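PDB 3QFW: ribulose-1,5-bisphosphate carboxylase/oxygenase large subunit from Rhodopseudomonas palustris, which is a Rubisco-like member of the Rubisco large-chain family, in which the reaction is probably other than carboxylation of ribulose bisphosphate. Local coordinates for residues B[322-332]-B[359-367]; B[265-274]-B[299-308]. All coordinates share one frame; numbering follows the deposited sequence.

Interaction 1: residues B[322-332]-B[359-367]; sequences IMLQRVNELLR and RFVNKVADY. With SO4 (sulfate ion), chain G.
Leu331 sets its CB squarely over the centre of the Tyr367 ring, 3.6 Å from CB to the ring centroid and 1° off the normal, a CH-pi contact made by the root of the leucine side chain. With CG opposite the backbone nitrogen, the tyrosine reaches back over helix 327-332 from just beyond the end of helix 359-366, and its OH comes to rest 3.4 Å from Arg332 CG. At the other end of the contact Leu324 CD2 and Ile322 CG2 lie near the plane of the Phe360 ring at its CD1-CE1 edge, while Val327 CG2 comes to CE1 at a slant. These helices, the last two of the catalytic TIM barrel, pack at -40° outside strands 339-341 and 133-138, where Leu340 touches both Leu331 and Phe360 and Thr134 touches Phe360 and Val364. Between the aromatic ends, Val327 and Lys363 run past each other in opposite senses, tightly, with Val327 CG1 3.5 Å from Lys363 CG. A bend at chi2 (86°) carries the lysine chain past Leu324, whose CD1 touches its CB and CG, and places CE 3.5 Å from Leu324 O. Near the surface a sulfate, probably from the crystallisation liquor, accepts a hydrogen bond at O4 from Arg332 NH1 (3.1 Å) and a weak one at O3 from NH2. Lys363 NZ, 3.7 Å from sulfate O1, probably adds to the positive field around the anion.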
loop_
_atom_site.group_PDB
_atom_site.type_symbol
_atom_site.label_atom_id
_atom_site.label_comp_id
_atom_site.label_asym_id
_atom_site.label_seq_id
_atom_site.Cartn_x
_atom_site.Cartn_y
_atom_site.Cartn_z
ATOM N N ILE B 322 9.480 24.721 5.986
ATOM C CA ILE B 322 10.312 24.981 7.157
ATOM C C ILE B 322 11.400 26.017 6.866
ATOM O O ILE B 322 12.465 25.682 6.351
ATOM C CB ILE B 322 10.957 23.680 7.680
ATOM C CG1 ILE B 322 9.914 22.567 7.755
ATOM C CG2 ILE B 322 11.601 23.905 9.040
ATOM C CD1 ILE B 322 8.702 22.940 8.567
ATOM N N MET B 323 11.119 27.273 7.205
ATOM C CA MET B 323 12.048 28.377 6.972
ATOM C C MET B 323 12.788 28.778 8.249
ATOM O O MET B 323 12.441 28.342 9.344
ATOM C CB MET B 323 11.299 29.585 6.387
ATOM C CG MET B 323 9.801 29.628 6.721
ATOM S SD MET B 323 8.919 31.032 5.986
ATOM C CE MET B 323 7.247 30.724 6.556
ATOM N N LEU B 324 13.813 29.609 8.106
ATOM C CA LEU B 324 14.550 30.092 9.266
ATOM C C LEU B 324 13.612 30.686 10.310
ATOM O O LEU B 324 13.923 30.689 11.509
ATOM C CB LEU B 324 15.593 31.129 8.842
ATOM C CG LEU B 324 17.050 30.711 9.065
ATOM C CD1 LEU B 324 17.357 30.604 10.547
ATOM C CD2 LEU B 324 17.361 29.401 8.355
ATOM N N GLN B 325 12.469 31.188 9.850
ATOM C CA GLN B 325 11.494 31.830 10.727
ATOM C C GLN B 325 10.649 30.832 11.517
ATOM O O GLN B 325 9.989 31.211 12.483
ATOM C CB GLN B 325 10.558 32.744 9.928
ATOM C CG GLN B 325 9.356 32.018 9.323
ATOM C CD GLN B 325 8.179 32.943 9.062
ATOM O OE1 GLN B 325 7.022 32.520 9.101
ATOM N NE2 GLN B 325 8.470 34.215 8.795
ATOM N N ARG B 326 10.661 29.568 11.106
ATOM C CA ARG B 326 9.794 28.558 11.719
ATOM C C ARG B 326 10.518 27.751 12.793
ATOM O O ARG B 326 9.879 27.093 13.611
ATOM C CB ARG B 326 9.246 27.585 10.670
ATOM C CG ARG B 326 8.460 28.203 9.519
ATOM C CD ARG B 326 7.043 28.608 9.920
ATOM N NE ARG B 326 6.348 27.584 10.699
ATOM C CZ ARG B 326 5.577 26.628 10.189
ATOM N NH1 ARG B 326 5.398 26.538 8.876
ATOM N NH2 ARG B 326 4.986 25.755 10.995
ATOM N N VAL B 327 11.846 27.791 12.774
ATOM C CA VAL B 327 12.657 26.922 13.630
ATOM C C VAL B 327 12.310 26.961 15.133
ATOM O O VAL B 327 12.085 25.919 15.739
ATOM C CB VAL B 327 14.165 27.170 13.423
ATOM C CG1 VAL B 327 14.962 26.647 14.610
ATOM C CG2 VAL B 327 14.630 26.526 12.130
ATOM N N ASN B 328 12.257 28.140 15.739
ATOM C CA ASN B 328 11.929 28.190 17.167
ATOM C C ASN B 328 10.523 27.671 17.482
ATOM O O ASN B 328 10.338 26.896 18.425
ATOM C CB ASN B 328 12.164 29.589 17.756
ATOM C CG ASN B 328 13.628 29.963 17.781
ATOM O OD1 ASN B 328 14.501 29.101 17.665
ATOM N ND2 ASN B 328 13.909 31.254 17.934
ATOM N N GLU B 329 9.545 28.104 16.694
ATOM C CA GLU B 329 8.186 27.554 16.767
ATOM C C GLU B 329 8.204 26.025 16.806
ATOM O O GLU B 329 7.624 25.401 17.698
ATOM C CB GLU B 329 7.335 28.026 15.576
ATOM C CG GLU B 329 5.961 27.323 15.471
ATOM C CD GLU B 329 5.345 27.371 14.069
ATOM O OE1 GLU B 329 5.871 28.096 13.199
ATOM O OE2 GLU B 329 4.326 26.676 13.843
ATOM N N LEU B 330 8.877 25.419 15.839
ATOM C CA LEU B 330 8.812 23.966 15.720
ATOM C C LEU B 330 9.533 23.257 16.862
ATOM O O LEU B 330 9.138 22.170 17.274
ATOM C CB LEU B 330 9.325 23.501 14.356
ATOM C CG LEU B 330 8.405 23.913 13.204
ATOM C CD1 LEU B 330 9.032 23.535 11.881
ATOM C CD2 LEU B 330 7.033 23.270 13.359
ATOM N N LEU B 331 10.598 23.866 17.372
ATOM C CA LEU B 331 11.314 23.271 18.487
ATOM C C LEU B 331 10.542 23.460 19.783
ATOM O O LEU B 331 10.625 22.626 20.684
ATOM C CB LEU B 331 12.729 23.830 18.597
ATOM C CG LEU B 331 13.779 23.230 17.654
ATOM C CD1 LEU B 331 13.378 21.887 17.094
ATOM C CD2 LEU B 331 14.130 24.178 16.533
ATOM N N ARG B 332 9.787 24.554 19.876
ATOM C CA ARG B 332 8.865 24.723 21.000
ATOM C C ARG B 332 7.775 23.659 20.900
ATOM O O ARG B 332 7.401 23.030 21.890
ATOM C CB ARG B 332 8.234 26.114 20.993
ATOM C CG ARG B 332 9.192 27.230 21.420
ATOM C CD ARG B 332 8.610 28.623 21.137
ATOM N NE ARG B 332 9.644 29.661 21.244
ATOM C CZ ARG B 332 9.803 30.657 20.378
ATOM N NH1 ARG B 332 8.992 30.779 19.333
ATOM N NH2 ARG B 332 10.779 31.532 20.544
ATOM N N ARG B 359 23.137 28.710 8.434
ATOM C CA ARG B 359 22.227 29.588 9.153
ATOM C C ARG B 359 21.179 28.760 9.873
ATOM O O ARG B 359 20.927 28.948 11.059
ATOM C CB ARG B 359 21.543 30.543 8.173
ATOM C CG ARG B 359 21.946 31.990 8.323
ATOM C CD ARG B 359 21.189 32.647 9.464
ATOM N NE ARG B 359 21.742 33.954 9.808
ATOM C CZ ARG B 359 21.553 35.061 9.097
ATOM N NH1 ARG B 359 20.825 35.027 7.988
ATOM N NH2 ARG B 359 22.098 36.205 9.492
ATOM N N PHE B 360 20.565 27.842 9.136
ATOM C CA PHE B 360 19.538 26.975 9.697
ATOM C C PHE B 360 20.109 26.084 10.792
ATOM O O PHE B 360 19.590 26.033 11.909
ATOM C CB PHE B 360 18.920 26.115 8.598
ATOM C CG PHE B 360 17.861 25.176 9.091
ATOM C CD1 PHE B 360 16.529 25.552 9.087
ATOM C CD2 PHE B 360 18.199 23.918 9.560
ATOM C CE1 PHE B 360 15.548 24.682 9.545
ATOM C CE2 PHE B 360 17.219 23.043 10.014
ATOM C CZ PHE B 360 15.902 23.431 10.015
ATOM N N VAL B 361 21.169 25.368 10.454
ATOM C CA VAL B 361 21.826 24.486 11.399
ATOM C C VAL B 361 22.186 25.207 12.704
ATOM O O VAL B 361 21.939 24.683 13.793
ATOM C CB VAL B 361 23.083 23.858 10.774
ATOM C CG1 VAL B 361 23.987 23.275 11.851
ATOM C CG2 VAL B 361 22.695 22.812 9.748
ATOM N N ASN B 362 22.762 26.405 12.602
ATOM C CA ASN B 362 23.148 27.151 13.801
ATOM C C ASN B 362 21.949 27.616 14.608
ATOM O O ASN B 362 21.991 27.642 15.837
ATOM C CB ASN B 362 24.048 28.346 13.452
ATOM C CG ASN B 362 25.395 27.919 12.914
ATOM O OD1 ASN B 362 25.941 26.894 13.325
ATOM N ND2 ASN B 362 25.939 28.697 11.982
ATOM N N LYS B 363 20.878 27.984 13.915
ATOM C CA LYS B 363 19.646 28.383 14.584
ATOM C C LYS B 363 19.114 27.222 15.431
ATOM O O LYS B 363 18.705 27.402 16.586
ATOM C CB LYS B 363 18.616 28.829 13.548
ATOM C CG LYS B 363 17.249 29.190 14.103
ATOM C CD LYS B 363 17.173 30.632 14.561
ATOM C CE LYS B 363 15.744 31.149 14.425
ATOM N NZ LYS B 363 15.509 32.410 15.174
ATOM N N VAL B 364 19.158 26.023 14.868
ATOM C CA VAL B 364 18.699 24.835 15.586
ATOM C C VAL B 364 19.598 24.523 16.787
ATOM O O VAL B 364 19.122 24.285 17.901
ATOM C CB VAL B 364 18.602 23.599 14.638
ATOM C CG1 VAL B 364 18.264 22.343 15.421
ATOM C CG2 VAL B 364 17.570 23.848 13.550
ATOM N N ALA B 365 20.907 24.542 16.564
ATOM C CA ALA B 365 21.852 24.213 17.628
ATOM C C ALA B 365 21.748 25.169 18.819
ATOM O O ALA B 365 21.946 24.761 19.962
ATOM C CB ALA B 365 23.279 24.172 17.086
ATOM N N ASP B 366 21.413 26.429 18.540
ATOM C CA ASP B 366 21.383 27.482 19.558
ATOM C C ASP B 366 20.117 27.450 20.399
ATOM O O ASP B 366 20.024 28.123 21.441
ATOM C CB ASP B 366 21.515 28.859 18.903
ATOM C CG ASP B 366 22.895 29.101 18.316
ATOM O OD1 ASP B 366 23.848 28.395 18.712
ATOM O OD2 ASP B 366 23.024 29.997 17.457
ATOM N N TYR B 367 19.141 26.667 19.948
ATOM C CA TYR B 367 17.851 26.618 20.614
ATOM C C TYR B 367 17.965 26.142 22.064
ATOM O O TYR B 367 18.589 25.121 22.355
ATOM C CB TYR B 367 16.834 25.747 19.844
ATOM C CG TYR B 367 15.520 25.719 20.568
ATOM C CD1 TYR B 367 14.594 26.734 20.388
ATOM C CD2 TYR B 367 15.231 24.718 21.484
ATOM C CE1 TYR B 367 13.400 26.739 21.078
ATOM C CE2 TYR B 367 14.041 24.715 22.183
ATOM C CZ TYR B 367 13.131 25.733 21.976
ATOM O OH TYR B 367 11.946 25.746 22.664
HETATM S S SO4 G . 10.879 33.539 16.870
HETATM O O1 SO4 G . 11.945 32.830 16.161
HETATM O O2 SO4 G . 10.513 34.729 16.100
HETATM O O3 SO4 G . 11.332 33.938 18.195
HETATM O O4 SO4 G . 9.718 32.657 17.014
#

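Interaction 2: residues B[265-274]-B[299-308]; sequences APLLLGRLFR and ALAQAARDPF
Asp306 O is gripped end-on by both terminal nitrogens of Arg274, at 2.8 Å from NH1 and 2.9 Å from NH2, with the oxygen only 4° out of the guanidinium plane. Helices 265-274 and 299-305 are neighbouring outer helices of the TIM barrel, nearly parallel at 14°, and the arginine ties the first to the C-terminal end of the second. Its extended chain also brings NH1 to Ala303 O (2.9 Å), the donor standing above that carbonyl plane. Ala304 O and Phe308 CB lie over opposite faces of the guanidinium, while NE and NH2 bond to Asn312 O and Leu311 O, fixing its rotation. Nearer the start of helix 265-274, Leu300 is a knob in the hole formed by Ala265, Pro266, Leu269 and Gly270; its CD1 comes within 3.1 Å of Gly270 N, and the backbones come close at Pro266-Leu300 and again at Gly270-Ala304. The Arg271 guanidinium lies almost parallel to the Phe308 ring, 6° between planes, and its NH1 is held by Val102 O. Two waters at the guanidinium edge complete the link: one joins NE to Ala303 O, and the other accepts from Arg271 NH2 at 2.9 Å and donates to Pro307 O at 2.7 Å.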
loop_
_atom_site.group_PDB
_atom_site.type_symbol
_atom_site.label_atom_id
_atom_site.label_comp_id
_atom_site.label_asym_id
_atom_site.label_seq_id
_atom_site.Cartn_x
_atom_site.Cartn_y
_atom_site.Cartn_z
ATOM N N ALA B 265 -2.443 8.897 10.638
ATOM C CA ALA B 265 -0.994 9.110 10.517
ATOM C C ALA B 265 -0.219 8.795 11.784
ATOM O O ALA B 265 0.854 8.189 11.725
ATOM C CB ALA B 265 -0.681 10.523 10.039
ATOM N N PRO B 266 -0.732 9.212 12.944
ATOM C CA PRO B 266 0.145 8.929 14.085
ATOM C C PRO B 266 0.343 7.429 14.281
ATOM O O PRO B 266 1.451 6.983 14.558
ATOM C CB PRO B 266 -0.591 9.572 15.275
ATOM C CG PRO B 266 -1.419 10.664 14.654
ATOM C CD PRO B 266 -1.859 10.091 13.302
ATOM N N LEU B 267 -0.721 6.649 14.104
ATOM C CA LEU B 267 -0.624 5.211 14.268
ATOM C C LEU B 267 0.312 4.602 13.217
ATOM O O LEU B 267 1.161 3.765 13.539
ATOM C CB LEU B 267 -2.019 4.587 14.145
ATOM C CG LEU B 267 -2.028 3.082 13.881
ATOM C CD1 LEU B 267 -1.458 2.319 15.069
ATOM C CD2 LEU B 267 -3.443 2.590 13.557
ATOM N N LEU B 268 0.146 5.020 11.963
ATOM C CA LEU B 268 0.885 4.425 10.854
ATOM C C LEU B 268 2.343 4.885 10.760
ATOM O O LEU B 268 3.263 4.073 10.834
ATOM C CB LEU B 268 0.164 4.685 9.524
ATOM C CG LEU B 268 0.790 4.013 8.301
ATOM C CD1 LEU B 268 0.889 2.515 8.517
ATOM C CD2 LEU B 268 -0.026 4.331 7.038
ATOM N N LEU B 269 2.542 6.187 10.589
ATOM C CA LEU B 269 3.879 6.753 10.412
ATOM C C LEU B 269 4.675 6.759 11.711
ATOM O O LEU B 269 5.909 6.671 11.707
ATOM C CB LEU B 269 3.770 8.189 9.915
ATOM C CG LEU B 269 2.938 8.427 8.656
ATOM C CD1 LEU B 269 3.159 9.857 8.206
ATOM C CD2 LEU B 269 3.318 7.458 7.553
ATOM N N GLY B 270 3.964 6.894 12.822
ATOM C CA GLY B 270 4.590 6.893 14.126
ATOM C C GLY B 270 4.782 5.493 14.668
ATOM O O GLY B 270 5.891 4.968 14.672
ATOM N N ARG B 271 3.693 4.882 15.124
ATOM C CA ARG B 271 3.792 3.637 15.871
ATOM C C ARG B 271 4.179 2.461 14.986
ATOM O O ARG B 271 5.171 1.780 15.243
ATOM C CB ARG B 271 2.477 3.350 16.613
ATOM C CG ARG B 271 2.396 1.956 17.233
ATOM C CD ARG B 271 1.274 1.860 18.255
ATOM N NE ARG B 271 1.672 2.502 19.511
ATOM C CZ ARG B 271 0.929 2.527 20.611
ATOM N NH1 ARG B 271 -0.267 1.951 20.619
ATOM N NH2 ARG B 271 1.385 3.120 21.712
ATOM N N LEU B 272 3.406 2.228 13.929
ATOM C CA LEU B 272 3.625 1.039 13.117
ATOM C C LEU B 272 4.953 1.079 12.370
ATOM O O LEU B 272 5.666 0.081 12.331
ATOM C CB LEU B 272 2.459 0.813 12.155
ATOM C CG LEU B 272 1.125 0.461 12.831
ATOM C CD1 LEU B 272 0.043 0.217 11.784
ATOM C CD2 LEU B 272 1.257 -0.753 13.752
ATOM N N PHE B 273 5.269 2.215 11.753
ATOM C CA PHE B 273 6.556 2.360 11.070
ATOM C C PHE B 273 7.722 2.078 12.040
ATOM O O PHE B 273 8.641 1.316 11.717
ATOM C CB PHE B 273 6.689 3.756 10.446
ATOM C CG PHE B 273 6.066 3.887 9.062
ATOM C CD1 PHE B 273 5.180 2.926 8.566
ATOM C CD2 PHE B 273 6.361 4.981 8.263
ATOM C CE1 PHE B 273 4.622 3.067 7.296
ATOM C CE2 PHE B 273 5.821 5.116 6.988
ATOM C CZ PHE B 273 4.945 4.164 6.512
ATOM N N ARG B 274 7.658 2.687 13.228
ATOM C CA ARG B 274 8.619 2.442 14.314
ATOM C C ARG B 274 8.696 0.953 14.690
ATOM O O ARG B 274 9.782 0.372 14.761
ATOM C CB ARG B 274 8.212 3.265 15.537
ATOM C CG ARG B 274 9.022 2.978 16.829
ATOM C CD ARG B 274 8.406 3.705 18.007
ATOM N NE ARG B 274 9.180 3.558 19.250
ATOM C CZ ARG B 274 8.809 4.093 20.405
ATOM N NH1 ARG B 274 7.691 4.807 20.460
ATOM N NH2 ARG B 274 9.547 3.914 21.499
ATOM N N ALA B 299 0.607 13.971 18.201
ATOM C CA ALA B 299 0.349 12.558 18.487
ATOM C C ALA B 299 1.326 11.658 17.723
ATOM O O ALA B 299 1.791 10.646 18.237
ATOM C CB ALA B 299 -1.089 12.203 18.143
ATOM N N LEU B 300 1.613 12.040 16.482
ATOM C CA LEU B 300 2.581 11.337 15.649
ATOM C C LEU B 300 3.973 11.365 16.282
ATOM O O LEU B 300 4.641 10.334 16.406
ATOM C CB LEU B 300 2.595 11.954 14.247
ATOM C CG LEU B 300 3.505 11.334 13.186
ATOM C CD1 LEU B 300 3.745 9.900 13.513
ATOM C CD2 LEU B 300 2.900 11.471 11.769
ATOM N N ALA B 301 4.408 12.555 16.688
ATOM C CA ALA B 301 5.678 12.680 17.393
ATOM C C ALA B 301 5.726 11.760 18.618
ATOM O O ALA B 301 6.713 11.051 18.840
ATOM C CB ALA B 301 5.917 14.143 17.790
ATOM N N GLN B 302 4.655 11.761 19.407
ATOM C CA GLN B 302 4.623 10.978 20.646
ATOM C C GLN B 302 4.597 9.470 20.374
ATOM O O GLN B 302 5.243 8.690 21.071
ATOM C CB GLN B 302 3.425 11.379 21.515
ATOM C CG GLN B 302 3.512 12.805 22.040
ATOM C CD GLN B 302 2.199 13.310 22.618
ATOM O OE1 GLN B 302 1.144 12.723 22.398
ATOM N NE2 GLN B 302 2.264 14.422 23.353
ATOM N N ALA B 303 3.854 9.066 19.353
ATOM C CA ALA B 303 3.822 7.660 18.985
ATOM C C ALA B 303 5.223 7.199 18.574
ATOM O O ALA B 303 5.622 6.064 18.838
ATOM C CB ALA B 303 2.827 7.436 17.874
ATOM N N ALA B 304 5.982 8.092 17.949
ATOM C CA ALA B 304 7.328 7.747 17.507
ATOM C C ALA B 304 8.317 7.644 18.677
ATOM O O ALA B 304 9.210 6.796 18.667
ATOM C CB ALA B 304 7.821 8.758 16.503
ATOM N N ARG B 305 8.126 8.494 19.680
ATOM C CA ARG B 305 9.138 8.729 20.726
ATOM C C ARG B 305 8.896 8.035 22.054
ATOM O O ARG B 305 9.848 7.663 22.755
ATOM C CB ARG B 305 9.167 10.201 21.087
ATOM C CG ARG B 305 9.693 11.180 20.103
ATOM C CD ARG B 305 9.383 12.528 20.713
ATOM N NE ARG B 305 9.797 13.655 19.904
ATOM C CZ ARG B 305 9.232 14.852 19.975
ATOM N NH1 ARG B 305 8.215 15.062 20.804
ATOM N NH2 ARG B 305 9.668 15.826 19.195
ATOM N N ASP B 306 7.630 7.936 22.442
ATOM C CA ASP B 306 7.289 7.558 23.810
ATOM C C ASP B 306 7.521 6.079 24.107
ATOM O O ASP B 306 7.696 5.273 23.189
ATOM C CB ASP B 306 5.853 7.984 24.133
ATOM C CG ASP B 306 5.691 9.498 24.157
ATOM O OD1 ASP B 306 6.718 10.204 24.158
ATOM O OD2 ASP B 306 4.544 9.986 24.174
ATOM N N PRO B 307 7.540 5.715 25.400
ATOM C CA PRO B 307 7.691 4.300 25.750
ATOM C C PRO B 307 6.727 3.428 24.951
ATOM O O PRO B 307 5.555 3.772 24.801
ATOM C CB PRO B 307 7.333 4.275 27.236
ATOM C CG PRO B 307 7.767 5.633 27.726
ATOM C CD PRO B 307 7.398 6.567 26.594
ATOM N N PHE B 308 7.236 2.303 24.461
ATOM C CA PHE B 308 6.505 1.390 23.595
ATOM C C PHE B 308 7.206 0.049 23.777
ATOM O O PHE B 308 8.230 -0.221 23.148
ATOM C CB PHE B 308 6.611 1.900 22.151
ATOM C CG PHE B 308 5.789 1.124 21.149
ATOM C CD1 PHE B 308 4.479 0.748 21.426
ATOM C CD2 PHE B 308 6.322 0.809 19.907
ATOM C CE1 PHE B 308 3.726 0.047 20.481
ATOM C CE2 PHE B 308 5.561 0.104 18.961
ATOM C CZ PHE B 308 4.272 -0.266 19.262
HETATM O O HOH W 1 4.160 3.800 19.792
HETATM O O HOH W 2 3.944 4.216 22.627
#

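Interaction 2 closes before interaction 1 opens, so the chain lays down successive strand-helix units of one barrel, whose helices form a single outer layer: strand 280-284 separates the helices of 265-274 and 299-308, strand 315-319 leads on to 322-332, and strand 339-341 precedes the helix of 359-367. Their centres are 23 Å apart, and the nearest atoms, about 7 Å apart, do not touch. The centre of interaction 2 lies about 8 Å from the centre of the chain, that of interaction 1 about 22 Å. Arg305 of interaction 2 bonds to Asp337 O, just past the helix that carries Leu331. The sulfate belongs to interaction 1 alone, and neither contact is touched by the second subunit.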